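Local coordinates for protein tRNA(Ile2) 2-agmatinylcytidine synthetase TiaS (PDB 5XOB) that catalyses the ATP-dependent joining of agmatine to the wobble cytidine of the minor isoleucine tRNA, forming 2-agmatinylcytidine and changing the codon read from AUG to AUA, at residues V63-D66 / E70-D73; F287-K292 / V320-S325. All blocks are in the same frame, centred on the assembly; numbering follows the deposited sequence.

Contact 1. Residues V63-D66 / E70-D73; sequences VEVD and ELVD
Leu71 meets one methyl group of each of two valines, Val63 and Val65, which lie two residues apart and both direct their side chains toward the helix segment. Its CD1 meets CG2 of Val63 at 3.8 Å, the closest approach between 63-66 and 70-73, and the two side chains come tip to tip. Beside this, CG1 of Val65 lies 4.2 Å from CG of Leu71, at the branch point of the leucine instead of a methyl. The first torsion of Val63 (chi1 -57°) sets CG2 between the backbone N and the carbonyl carbon, and this is the methyl that faces the helix. No hydrogen bond links the two segments; the contact is wholly apolar, and all three touching residues are buried. On the exposed side, the carboxylates of Asp66 and Glu70 stay apart, with OD2 of Asp66 6.4 Å from OE1 of Glu70, and like charges may disfavour a closer approach. The nearest CA atoms, those of Val65 and Leu71, are 7.6 Å apart, and the side chains span the gap. A short link leads from strand 57-64 to helix 68-82, and the contact joins the first part of that helix to the strand before it. Val29 of helix 20-32 touches both Val63 and Leu71, and Leu33 touches Val65 and Leu71. Val3 and Val5 of strand 2-8, with Phe96 of strand 93-98, also touch Leu71, which thus lies between sheet and helices.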
# COMPACT_ATOMS: atom_id res chain seq x y z
N VAL A 63 -18.44 20.36 -5.93
CA VAL A 63 -19.36 20.93 -6.91
C VAL A 63 -19.83 22.31 -6.51
O VAL A 63 -19.75 22.69 -5.35
CB VAL A 63 -20.58 20.03 -7.13
CG1 VAL A 63 -20.14 18.65 -7.56
CG2 VAL A 63 -21.43 19.95 -5.87
N GLU A 64 -20.32 23.05 -7.50
CA GLU A 64 -21.00 24.32 -7.29
C GLU A 64 -22.41 24.15 -7.83
O GLU A 64 -22.59 23.79 -8.99
CB GLU A 64 -20.26 25.44 -8.04
CG GLU A 64 -21.00 26.77 -8.10
CD GLU A 64 -20.66 27.72 -6.96
OE1 GLU A 64 -19.45 27.97 -6.73
OE2 GLU A 64 -21.60 28.23 -6.31
N VAL A 65 -23.39 24.38 -6.97
CA VAL A 65 -24.80 24.23 -7.33
C VAL A 65 -25.58 25.33 -6.63
O VAL A 65 -25.06 25.99 -5.73
CB VAL A 65 -25.38 22.87 -6.87
CG1 VAL A 65 -24.67 21.72 -7.56
CG2 VAL A 65 -25.30 22.72 -5.35
N ASP A 66 -26.83 25.52 -7.04
CA ASP A 66 -27.70 26.52 -6.42
C ASP A 66 -28.39 25.97 -5.17
O ASP A 66 -28.46 26.66 -4.15
CB ASP A 66 -28.74 27.02 -7.41
CG ASP A 66 -28.17 28.02 -8.39
OD1 ASP A 66 -27.80 29.14 -7.96
OD2 ASP A 66 -28.09 27.70 -9.60
N GLU A 70 -31.36 19.41 -4.07
CA GLU A 70 -31.42 18.86 -5.41
C GLU A 70 -30.23 17.94 -5.66
O GLU A 70 -30.36 16.88 -6.25
CB GLU A 70 -31.42 19.99 -6.44
CG GLU A 70 -32.52 21.02 -6.21
CD GLU A 70 -32.53 22.13 -7.26
OE1 GLU A 70 -31.44 22.51 -7.75
OE2 GLU A 70 -33.64 22.62 -7.57
N LEU A 71 -29.07 18.39 -5.19
CA LEU A 71 -27.83 17.61 -5.24
C LEU A 71 -28.01 16.21 -4.65
O LEU A 71 -27.64 15.20 -5.26
CB LEU A 71 -26.72 18.36 -4.49
CG LEU A 71 -25.30 18.39 -5.05
CD1 LEU A 71 -24.30 18.49 -3.90
CD2 LEU A 71 -24.97 17.19 -5.94
N VAL A 72 -28.56 16.17 -3.44
CA VAL A 72 -28.84 14.92 -2.74
C VAL A 72 -29.64 14.01 -3.65
O VAL A 72 -29.26 12.86 -3.89
CB VAL A 72 -29.67 15.17 -1.47
CG1 VAL A 72 -30.02 13.86 -0.78
CG2 VAL A 72 -28.93 16.08 -0.50
N ASP A 73 -30.76 14.55 -4.13
CA ASP A 73 -31.70 13.85 -4.98
C ASP A 73 -31.00 13.27 -6.21
O ASP A 73 -31.20 12.11 -6.55
CB ASP A 73 -32.82 14.79 -5.46
CG ASP A 73 -33.82 15.16 -4.35
OD1 ASP A 73 -33.90 14.45 -3.32
OD2 ASP A 73 -34.56 16.16 -4.53

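Contact 2. Residues F287-K292 / V320-S325; sequences FEIDTK and VEVYGS
The strand segments 287-291 and 320-325 face each other without pairing, their closest CA atoms, those of Ile289 and Val320, lying 8.4 Å apart, and no hydrogen bond runs between them. Ile289 carries the contact by sending its two branches to different valines. Its CG2 meets CG1 of Val320 at 4.2 Å, the side chains crossing at about a right angle. The longer branch ends at CD1, which is 4.1 Å from CG2 of Val322, and here the residues reach toward each other tip to tip. With chi1 at 56°, CG1 of Ile289 stands between its backbone N and carbonyl carbon, and an extended second torsion (176°) extends CD1 toward Val322. On its own strand, CG2 of Ile289 also lies at the edge of the Phe287 ring, in the ring plane, so the same methyl bridges the phenyl group and Val320. All three contacting residues are buried. Around them, Cys298 of strand 294-300 touches Phe287 and Ile289, Leu269 of strand 265-273 touches Val322, and Ile336 of strand 335-338 touches both valines. Strand 265-273 pairs antiparallel with both strands of the contact, so the sheet curls round and brings their apolar sides together across its interior. Such inward packing between strands of a curved sheet is characteristic of the closed beta-barrel of an OB fold, here the nucleic acid-binding OB domain of TiaS.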
# COMPACT_ATOMS: atom_id res chain seq x y z
N PHE A 287 10.42 -14.01 11.61
CA PHE A 287 11.48 -13.70 12.55
C PHE A 287 10.91 -12.80 13.63
O PHE A 287 9.70 -12.55 13.66
CB PHE A 287 12.68 -13.05 11.85
CG PHE A 287 12.38 -11.75 11.19
CD1 PHE A 287 12.56 -10.56 11.87
CD2 PHE A 287 11.96 -11.70 9.87
CE1 PHE A 287 12.30 -9.34 11.26
CE2 PHE A 287 11.70 -10.49 9.25
CZ PHE A 287 11.87 -9.31 9.95
N GLU A 288 11.77 -12.36 14.55
CA GLU A 288 11.35 -11.57 15.69
C GLU A 288 12.39 -10.54 16.03
O GLU A 288 13.57 -10.71 15.74
CB GLU A 288 11.15 -12.45 16.93
CG GLU A 288 9.72 -12.90 17.19
CD GLU A 288 9.56 -13.58 18.54
OE1 GLU A 288 10.37 -13.30 19.46
OE2 GLU A 288 8.62 -14.39 18.69
N ILE A 289 11.92 -9.49 16.68
CA ILE A 289 12.74 -8.35 17.04
C ILE A 289 12.32 -7.92 18.44
O ILE A 289 11.16 -8.12 18.83
CB ILE A 289 12.53 -7.20 16.02
CG1 ILE A 289 11.04 -6.82 15.93
CG2 ILE A 289 13.05 -7.60 14.65
CD1 ILE A 289 10.74 -5.63 15.04
N ASP A 290 13.25 -7.35 19.20
CA ASP A 290 12.90 -6.79 20.51
C ASP A 290 12.67 -5.30 20.36
O ASP A 290 13.52 -4.58 19.82
CB ASP A 290 13.97 -7.06 21.57
CG ASP A 290 13.54 -6.60 22.97
OD1 ASP A 290 13.63 -5.39 23.26
OD2 ASP A 290 13.12 -7.45 23.78
N THR A 291 11.53 -4.84 20.87
CA THR A 291 11.13 -3.44 20.77
C THR A 291 10.63 -2.88 22.08
O THR A 291 10.29 -3.62 23.01
CB THR A 291 9.96 -3.26 19.78
OG1 THR A 291 8.74 -3.68 20.40
CG2 THR A 291 10.20 -4.06 18.51
N LYS A 292 10.58 -1.56 22.12
CA LYS A 292 9.90 -0.78 23.16
C LYS A 292 8.67 -1.50 23.74
O LYS A 292 8.44 -1.49 24.95
CB LYS A 292 9.52 0.57 22.54
CG LYS A 292 8.44 1.38 23.23
CD LYS A 292 8.03 2.55 22.36
CE LYS A 292 6.86 3.30 22.96
NZ LYS A 292 6.32 4.29 22.00
N VAL A 320 17.06 -2.80 12.94
CA VAL A 320 16.17 -2.79 11.79
C VAL A 320 14.90 -1.99 12.09
O VAL A 320 14.44 -1.93 13.24
CB VAL A 320 15.83 -4.24 11.37
CG1 VAL A 320 14.51 -4.72 11.99
CG2 VAL A 320 15.81 -4.38 9.86
N GLU A 321 14.34 -1.39 11.05
CA GLU A 321 13.10 -0.64 11.17
C GLU A 321 12.09 -1.25 10.21
O GLU A 321 12.38 -1.40 9.03
CB GLU A 321 13.35 0.83 10.85
CG GLU A 321 12.19 1.75 11.21
CD GLU A 321 12.66 3.14 11.57
OE1 GLU A 321 12.57 4.04 10.70
OE2 GLU A 321 13.13 3.34 12.72
N VAL A 322 10.92 -1.61 10.73
CA VAL A 322 9.93 -2.37 9.96
C VAL A 322 8.65 -1.58 9.67
O VAL A 322 8.22 -0.75 10.47
CB VAL A 322 9.57 -3.72 10.62
CG1 VAL A 322 10.79 -4.62 10.65
CG2 VAL A 322 9.01 -3.53 12.03
N TYR A 323 8.06 -1.89 8.51
CA TYR A 323 6.87 -1.21 8.02
C TYR A 323 5.80 -2.23 7.65
O TYR A 323 6.03 -3.08 6.78
CB TYR A 323 7.22 -0.41 6.76
CG TYR A 323 8.24 0.68 6.96
CD1 TYR A 323 7.85 2.02 7.03
CD2 TYR A 323 9.60 0.39 7.06
CE1 TYR A 323 8.78 3.03 7.20
CE2 TYR A 323 10.53 1.39 7.23
CZ TYR A 323 10.12 2.71 7.30
OH TYR A 323 11.05 3.71 7.47
N GLY A 324 4.64 -2.15 8.29
CA GLY A 324 3.54 -3.00 7.89
C GLY A 324 2.36 -3.07 8.83
O GLY A 324 2.36 -2.46 9.89
N SER A 325 1.36 -3.83 8.40
CA SER A 325 0.13 -4.03 9.15
C SER A 325 0.31 -5.16 10.14
O SER A 325 1.07 -6.09 9.89
CB SER A 325 -1.01 -4.39 8.20
OG SER A 325 -1.20 -3.37 7.24

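How the contacts relate
Contact 1 comes first along the chain and closes long before contact 2 opens, and the two lie on opposite sides of the chain's centre. Their centres are 48 Å apart and their nearest atoms about 32 Å, so they do not touch. They share no sheet: residues 63-66 and 70-73 lie in the TCKD range, whose strands share one mixed sheet with strands of the FLD range, whereas 287-292 and 320-325 lie in the OB domain, whose strands form a separate, curled sheet. Contact 1 is local, joining a strand to the next helix; contact 2 brings together segments 28 residues apart. Each is part of the apolar interior of a different module of this multidomain tRNA-modifying enzyme.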